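Long-range contact in DBF2 kinase activator protein MOB1 (Saccharomyces cerevisiae, PDB 2HJN), which activates the protein kinase DBF2 by binding it, allowing its phosphorylation by CDC15 in late anaphase within the mitotic exit network: residues S96-I110 with H183-L197. Sequence-based numbering, arbitrary orientation.
Sequences SITEFCSPQTCPRMI and HIYCHHFNEILELNL. With ZN (zinc ion), chain B.
His183 and Cys101 both hold their first side-chain bond opposite the backbone N (chi1 -174° and -176°), whereas His188 and Cys106 turn theirs away from the carbonyl carbon. These four settings bring two imidazoles and two thiolates around one zinc ion. His183 NE2 binds the zinc at 2.1 Å, and Cys106 SG binds it at 2.3 Å. Cys101 SG and His188 NE2 complete the four ligands.

Both histidines are fixed from behind through ND1. His183 ND1 donates to Ile110 O at 2.9 Å, nearly straight (174°) and in the plane of both the ring and the carbonyl. The selenium of Met109, a selenomethionine, lies obliquely against the same ring. His188 ND1 donates to Glu191 OE1 at 2.9 Å, meeting the syn lone pair of that oxygen. This carboxylate probably makes the imidazole a stronger zinc ligand.

Glu191 bends at chi2, and its carboxylate lies almost parallel to the Phe100 ring. Its CG sits over one face, 3.9 Å from the ring centroid, in a CH-pi contact. With an alanine at this position, His188 ND1 would probably lose its acceptor, the imidazole's rotation would be less firmly fixed, though zinc would still hold NE2, and that face of Phe100 would lose its cover. His30 of the second subunit meets the Phe100 ring edge-to-face.

Further along, Ile97 CG2 packs 3.8 Å from Ile192 CD1. Leu197 CD1 touches Ser96 OG, which is hydrogen-bonded to Leu93 O. The contact thus ties the end of helix 75-97 and the loop after it to helices 165-187 and 189-194. It is the Cys2His2 zinc site characteristic of the MOB1/phocein fold.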
loop_
_atom_site.group_PDB
_atom_site.type_symbol
_atom_site.label_atom_id
_atom_site.label_comp_id
_atom_site.label_asym_id
_atom_site.label_seq_id
_atom_site.Cartn_x
_atom_site.Cartn_y
_atom_site.Cartn_z
ATOM N N SER A 96 -1.513 -4.319 -0.073
ATOM C CA SER A 96 -0.112 -4.332 -0.496
ATOM C C SER A 96 0.461 -5.754 -0.675
ATOM O O SER A 96 1.358 -5.998 -1.510
ATOM C CB SER A 96 0.762 -3.505 0.476
ATOM O OG SER A 96 1.047 -4.229 1.661
ATOM N N ILE A 97 -0.072 -6.700 0.088
ATOM C CA ILE A 97 0.462 -8.067 0.059
ATOM C C ILE A 97 -0.525 -9.120 -0.472
ATOM O O ILE A 97 -0.250 -10.329 -0.390
ATOM C CB ILE A 97 1.093 -8.485 1.425
ATOM C CG1 ILE A 97 0.142 -8.216 2.611
ATOM C CG2 ILE A 97 2.376 -7.727 1.629
ATOM C CD1 ILE A 97 -0.823 -9.327 2.925
ATOM N N THR A 98 -1.655 -8.651 -1.006
ATOM C CA THR A 98 -2.782 -9.554 -1.311
ATOM C C THR A 98 -2.449 -10.724 -2.273
ATOM O O THR A 98 -3.038 -11.851 -2.167
ATOM C CB THR A 98 -3.992 -8.767 -1.884
ATOM O OG1 THR A 98 -5.082 -9.669 -2.033
ATOM C CG2 THR A 98 -3.675 -8.158 -3.291
ATOM N N GLU A 99 -1.528 -10.474 -3.199
ATOM C CA GLU A 99 -1.117 -11.538 -4.131
ATOM C C GLU A 99 -0.330 -12.660 -3.460
ATOM O O GLU A 99 -0.138 -13.693 -4.073
ATOM C CB GLU A 99 -0.319 -11.003 -5.336
ATOM C CG GLU A 99 -1.088 -10.133 -6.314
ATOM C CD GLU A 99 -0.195 -9.673 -7.497
ATOM O OE1 GLU A 99 0.260 -10.511 -8.289
ATOM O OE2 GLU A 99 0.082 -8.481 -7.607
ATOM N N PHE A 100 0.138 -12.459 -2.224
ATOM C CA PHE A 100 0.892 -13.485 -1.450
ATOM C C PHE A 100 0.013 -14.300 -0.486
ATOM O O PHE A 100 0.491 -15.206 0.183
ATOM C CB PHE A 100 2.011 -12.809 -0.651
ATOM C CG PHE A 100 2.909 -11.912 -1.495
ATOM C CD1 PHE A 100 2.925 -10.533 -1.295
ATOM C CD2 PHE A 100 3.678 -12.444 -2.516
ATOM C CE1 PHE A 100 3.726 -9.694 -2.079
ATOM C CE2 PHE A 100 4.488 -11.612 -3.312
ATOM C CZ PHE A 100 4.511 -10.231 -3.085
ATOM N N CYS A 101 -1.276 -13.972 -0.434
ATOM C CA CYS A 101 -2.248 -14.678 0.423
ATOM C C CYS A 101 -3.395 -15.235 -0.437
ATOM O O CYS A 101 -4.334 -14.538 -0.808
ATOM C CB CYS A 101 -2.750 -13.755 1.527
ATOM S SG CYS A 101 -3.863 -14.516 2.701
ATOM N N SER A 102 -3.277 -16.517 -0.769
ATOM C CA SER A 102 -4.277 -17.251 -1.563
ATOM C C SER A 102 -4.811 -18.472 -0.784
ATOM O O SER A 102 -4.284 -18.828 0.253
ATOM C CB SER A 102 -3.661 -17.754 -2.892
ATOM O OG SER A 102 -2.774 -18.841 -2.648
ATOM N N PRO A 103 -5.894 -19.108 -1.288
ATOM C CA PRO A 103 -6.368 -20.296 -0.608
ATOM C C PRO A 103 -5.357 -21.452 -0.592
ATOM O O PRO A 103 -5.515 -22.356 0.238
ATOM C CB PRO A 103 -7.586 -20.698 -1.418
ATOM C CG PRO A 103 -8.042 -19.521 -2.026
ATOM C CD PRO A 103 -6.785 -18.755 -2.406
ATOM N N GLN A 104 -4.343 -21.423 -1.474
ATOM C CA GLN A 104 -3.232 -22.429 -1.415
ATOM C C GLN A 104 -2.115 -22.088 -0.464
ATOM O O GLN A 104 -1.557 -22.989 0.165
ATOM C CB GLN A 104 -2.698 -22.779 -2.819
ATOM C CG GLN A 104 -3.883 -23.100 -3.754
ATOM C CD GLN A 104 -4.458 -24.494 -3.537
ATOM O OE1 GLN A 104 -5.631 -24.672 -3.126
ATOM N NE2 GLN A 104 -3.627 -25.506 -3.807
ATOM N N THR A 105 -1.764 -20.803 -0.303
ATOM C CA THR A 105 -0.741 -20.493 0.731
ATOM C C THR A 105 -1.323 -20.559 2.132
ATOM O O THR A 105 -0.653 -20.998 3.068
ATOM C CB THR A 105 -0.066 -19.079 0.549
ATOM O OG1 THR A 105 -1.071 -18.056 0.667
ATOM C CG2 THR A 105 0.608 -18.997 -0.825
ATOM N N CYS A 106 -2.559 -20.098 2.277
ATOM C CA CYS A 106 -3.185 -19.989 3.598
ATOM C C CYS A 106 -4.590 -20.624 3.589
ATOM O O CYS A 106 -5.612 -19.900 3.507
ATOM C CB CYS A 106 -3.220 -18.497 4.095
ATOM S SG CYS A 106 -1.642 -17.599 3.962
ATOM N N PRO A 107 -4.650 -21.991 3.726
ATOM C CA PRO A 107 -5.915 -22.713 3.718
ATOM C C PRO A 107 -6.854 -22.506 4.927
ATOM O O PRO A 107 -7.998 -22.929 4.854
ATOM C CB PRO A 107 -5.501 -24.202 3.585
ATOM C CG PRO A 107 -4.089 -24.278 3.956
ATOM C CD PRO A 107 -3.472 -22.893 3.865
ATOM N N ARG A 108 -6.358 -21.900 6.011
ATOM C CA ARG A 108 -7.139 -21.599 7.181
ATOM C C ARG A 108 -6.767 -20.175 7.633
ATOM O O ARG A 108 -5.626 -19.714 7.450
ATOM C CB ARG A 108 -6.832 -22.567 8.331
ATOM C CG ARG A 108 -7.296 -24.019 8.136
ATOM C CD ARG A 108 -6.856 -24.856 9.390
ATOM N NE ARG A 108 -5.410 -24.736 9.661
ATOM C CZ ARG A 108 -4.828 -24.845 10.865
ATOM N NH1 ARG A 108 -5.563 -25.067 11.961
ATOM N NH2 ARG A 108 -3.495 -24.717 10.974
HETATM N N MSE A 109 -7.705 -19.510 8.278
HETATM C CA MSE A 109 -7.412 -18.163 8.815
HETATM C C MSE A 109 -6.718 -18.361 10.164
HETATM O O MSE A 109 -7.381 -18.543 11.183
HETATM C CB MSE A 109 -8.698 -17.321 8.909
HETATM C CG MSE A 109 -8.519 -15.940 9.514
HETATM SE SE MSE A 109 -7.378 -14.765 8.401
HETATM C CE MSE A 109 -7.904 -13.219 9.446
ATOM N N ILE A 110 -5.384 -18.328 10.171
ATOM C CA ILE A 110 -4.624 -18.591 11.388
ATOM C C ILE A 110 -3.685 -17.444 11.786
ATOM O O ILE A 110 -3.416 -16.553 10.985
ATOM C CB ILE A 110 -3.878 -19.943 11.317
ATOM C CG1 ILE A 110 -2.817 -19.915 10.191
ATOM C CG2 ILE A 110 -4.926 -21.064 11.049
ATOM C CD1 ILE A 110 -1.967 -21.120 10.062
ATOM N N HIS A 183 -3.149 -12.029 11.383
ATOM C CA HIS A 183 -2.733 -12.848 10.219
ATOM C C HIS A 183 -1.522 -12.229 9.470
ATOM O O HIS A 183 -0.614 -12.954 9.017
ATOM C CB HIS A 183 -3.912 -13.094 9.250
ATOM C CG HIS A 183 -3.563 -14.030 8.137
ATOM N ND1 HIS A 183 -3.254 -15.359 8.350
ATOM C CD2 HIS A 183 -3.318 -13.788 6.825
ATOM C CE1 HIS A 183 -2.873 -15.905 7.208
ATOM N NE2 HIS A 183 -2.900 -14.971 6.267
ATOM N N ILE A 184 -1.542 -10.901 9.289
ATOM C CA ILE A 184 -0.464 -10.198 8.573
ATOM C C ILE A 184 0.879 -10.407 9.256
ATOM O O ILE A 184 1.855 -10.780 8.618
ATOM C CB ILE A 184 -0.734 -8.619 8.381
ATOM C CG1 ILE A 184 -1.874 -8.340 7.407
ATOM C CG2 ILE A 184 0.472 -7.884 7.731
ATOM C CD1 ILE A 184 -2.443 -6.931 7.542
ATOM N N TYR A 185 0.921 -10.156 10.572
ATOM C CA TYR A 185 2.175 -10.227 11.347
ATOM C C TYR A 185 2.717 -11.642 11.405
ATOM O O TYR A 185 3.929 -11.863 11.287
ATOM C CB TYR A 185 1.892 -9.758 12.795
ATOM C CG TYR A 185 2.148 -8.301 13.031
ATOM C CD1 TYR A 185 1.086 -7.417 13.264
ATOM C CD2 TYR A 185 3.459 -7.782 12.977
ATOM C CE1 TYR A 185 1.320 -6.053 13.466
ATOM C CE2 TYR A 185 3.700 -6.422 13.164
ATOM C CZ TYR A 185 2.623 -5.557 13.409
ATOM O OH TYR A 185 2.838 -4.196 13.636
ATOM N N CYS A 186 1.831 -12.621 11.646
ATOM C CA CYS A 186 2.246 -14.030 11.816
ATOM C C CYS A 186 2.500 -14.789 10.489
ATOM O O CYS A 186 3.268 -15.770 10.464
ATOM C CB CYS A 186 1.261 -14.810 12.687
ATOM S SG CYS A 186 1.079 -14.139 14.354
ATOM N N HIS A 187 1.900 -14.346 9.397
ATOM C CA HIS A 187 2.081 -15.055 8.134
ATOM C C HIS A 187 2.587 -14.283 6.916
ATOM O O HIS A 187 3.020 -14.906 5.926
ATOM C CB HIS A 187 0.830 -15.922 7.871
ATOM C CG HIS A 187 0.584 -16.894 8.995
ATOM N ND1 HIS A 187 1.334 -18.032 9.151
ATOM C CD2 HIS A 187 -0.207 -16.818 10.096
ATOM C CE1 HIS A 187 0.952 -18.668 10.245
ATOM N NE2 HIS A 187 0.038 -17.932 10.851
ATOM N N HIS A 188 2.579 -12.942 6.984
ATOM C CA HIS A 188 3.058 -12.143 5.829
ATOM C C HIS A 188 4.096 -11.068 6.125
ATOM O O HIS A 188 4.325 -10.196 5.291
ATOM C CB HIS A 188 1.849 -11.562 5.057
ATOM C CG HIS A 188 0.935 -12.633 4.532
ATOM N ND1 HIS A 188 1.289 -13.458 3.487
ATOM C CD2 HIS A 188 -0.237 -13.114 5.011
ATOM C CE1 HIS A 188 0.334 -14.349 3.285
ATOM N NE2 HIS A 188 -0.613 -14.159 4.191
ATOM N N PHE A 189 4.710 -11.098 7.300
ATOM C CA PHE A 189 5.617 -9.970 7.650
ATOM C C PHE A 189 6.804 -9.840 6.708
ATOM O O PHE A 189 7.242 -8.712 6.478
ATOM C CB PHE A 189 6.082 -10.009 9.098
ATOM C CG PHE A 189 6.746 -8.713 9.606
ATOM C CD1 PHE A 189 5.969 -7.652 10.124
ATOM C CD2 PHE A 189 8.146 -8.575 9.650
ATOM C CE1 PHE A 189 6.581 -6.460 10.593
ATOM C CE2 PHE A 189 8.733 -7.379 10.106
ATOM C CZ PHE A 189 7.964 -6.336 10.585
ATOM N N ASN A 190 7.348 -10.959 6.230
ATOM C CA ASN A 190 8.481 -10.919 5.259
ATOM C C ASN A 190 8.204 -10.093 4.004
ATOM O O ASN A 190 9.108 -9.497 3.427
ATOM C CB ASN A 190 9.017 -12.315 4.834
ATOM C CG ASN A 190 7.915 -13.390 4.599
ATOM O OD1 ASN A 190 8.242 -14.588 4.568
ATOM N ND2 ASN A 190 6.633 -12.984 4.432
ATOM N N GLU A 191 6.940 -10.059 3.614
ATOM C CA GLU A 191 6.529 -9.408 2.356
ATOM C C GLU A 191 6.338 -7.926 2.625
ATOM O O GLU A 191 6.653 -7.102 1.807
ATOM C CB GLU A 191 5.269 -10.086 1.814
ATOM C CG GLU A 191 5.549 -11.488 1.162
ATOM C CD GLU A 191 4.648 -12.606 1.692
ATOM O OE1 GLU A 191 3.770 -12.347 2.526
ATOM O OE2 GLU A 191 4.813 -13.770 1.275
ATOM N N ILE A 192 5.860 -7.609 3.811
ATOM C CA ILE A 192 5.686 -6.249 4.267
ATOM C C ILE A 192 7.093 -5.576 4.292
ATOM O O ILE A 192 7.290 -4.453 3.813
ATOM C CB ILE A 192 4.962 -6.254 5.668
ATOM C CG1 ILE A 192 3.422 -6.525 5.538
ATOM C CG2 ILE A 192 5.303 -4.965 6.546
ATOM C CD1 ILE A 192 2.728 -5.460 4.636
ATOM N N LEU A 193 8.052 -6.310 4.839
ATOM C CA LEU A 193 9.475 -5.921 4.891
ATOM C C LEU A 193 10.111 -5.711 3.510
ATOM O O LEU A 193 10.798 -4.702 3.273
ATOM C CB LEU A 193 10.244 -7.031 5.674
ATOM C CG LEU A 193 11.541 -6.754 6.433
ATOM C CD1 LEU A 193 11.371 -5.611 7.379
ATOM C CD2 LEU A 193 11.982 -8.015 7.205
ATOM N N GLU A 194 9.928 -6.670 2.605
ATOM C CA GLU A 194 10.307 -6.501 1.163
ATOM C C GLU A 194 9.855 -5.145 0.536
ATOM O O GLU A 194 10.569 -4.559 -0.300
ATOM C CB GLU A 194 9.712 -7.665 0.366
ATOM C CG GLU A 194 10.113 -7.795 -1.104
ATOM C CD GLU A 194 9.030 -8.499 -2.004
ATOM O OE1 GLU A 194 8.904 -8.025 -3.167
ATOM O OE2 GLU A 194 8.322 -9.504 -1.571
ATOM N N LEU A 195 8.673 -4.669 0.946
ATOM C CA LEU A 195 8.079 -3.443 0.406
ATOM C C LEU A 195 8.367 -2.217 1.291
ATOM O O LEU A 195 7.869 -1.107 1.039
ATOM C CB LEU A 195 6.575 -3.652 0.225
ATOM C CG LEU A 195 6.108 -4.699 -0.807
ATOM C CD1 LEU A 195 4.609 -4.965 -0.680
ATOM C CD2 LEU A 195 6.507 -4.240 -2.235
ATOM N N ASN A 196 9.156 -2.427 2.342
ATOM C CA ASN A 196 9.579 -1.353 3.246
ATOM C C ASN A 196 8.367 -0.744 3.981
ATOM O O ASN A 196 8.322 0.435 4.226
ATOM C CB ASN A 196 10.434 -0.272 2.521
ATOM C CG ASN A 196 11.574 -0.879 1.687
ATOM O OD1 ASN A 196 12.367 -1.697 2.182
ATOM N ND2 ASN A 196 11.633 -0.504 0.389
ATOM N N LEU A 197 7.398 -1.581 4.362
ATOM C CA LEU A 197 6.170 -1.090 5.013
ATOM C C LEU A 197 6.123 -1.423 6.488
ATOM O O LEU A 197 5.078 -1.280 7.117
ATOM C CB LEU A 197 4.940 -1.703 4.345
ATOM C CG LEU A 197 4.614 -1.117 2.983
ATOM C CD1 LEU A 197 3.579 -2.008 2.206
ATOM C CD2 LEU A 197 4.038 0.269 3.236
HETATM ZN ZN ZN B . -2.286 -15.372 4.259
HETATM O O HOH W 1 2.531 -16.352 1.446
#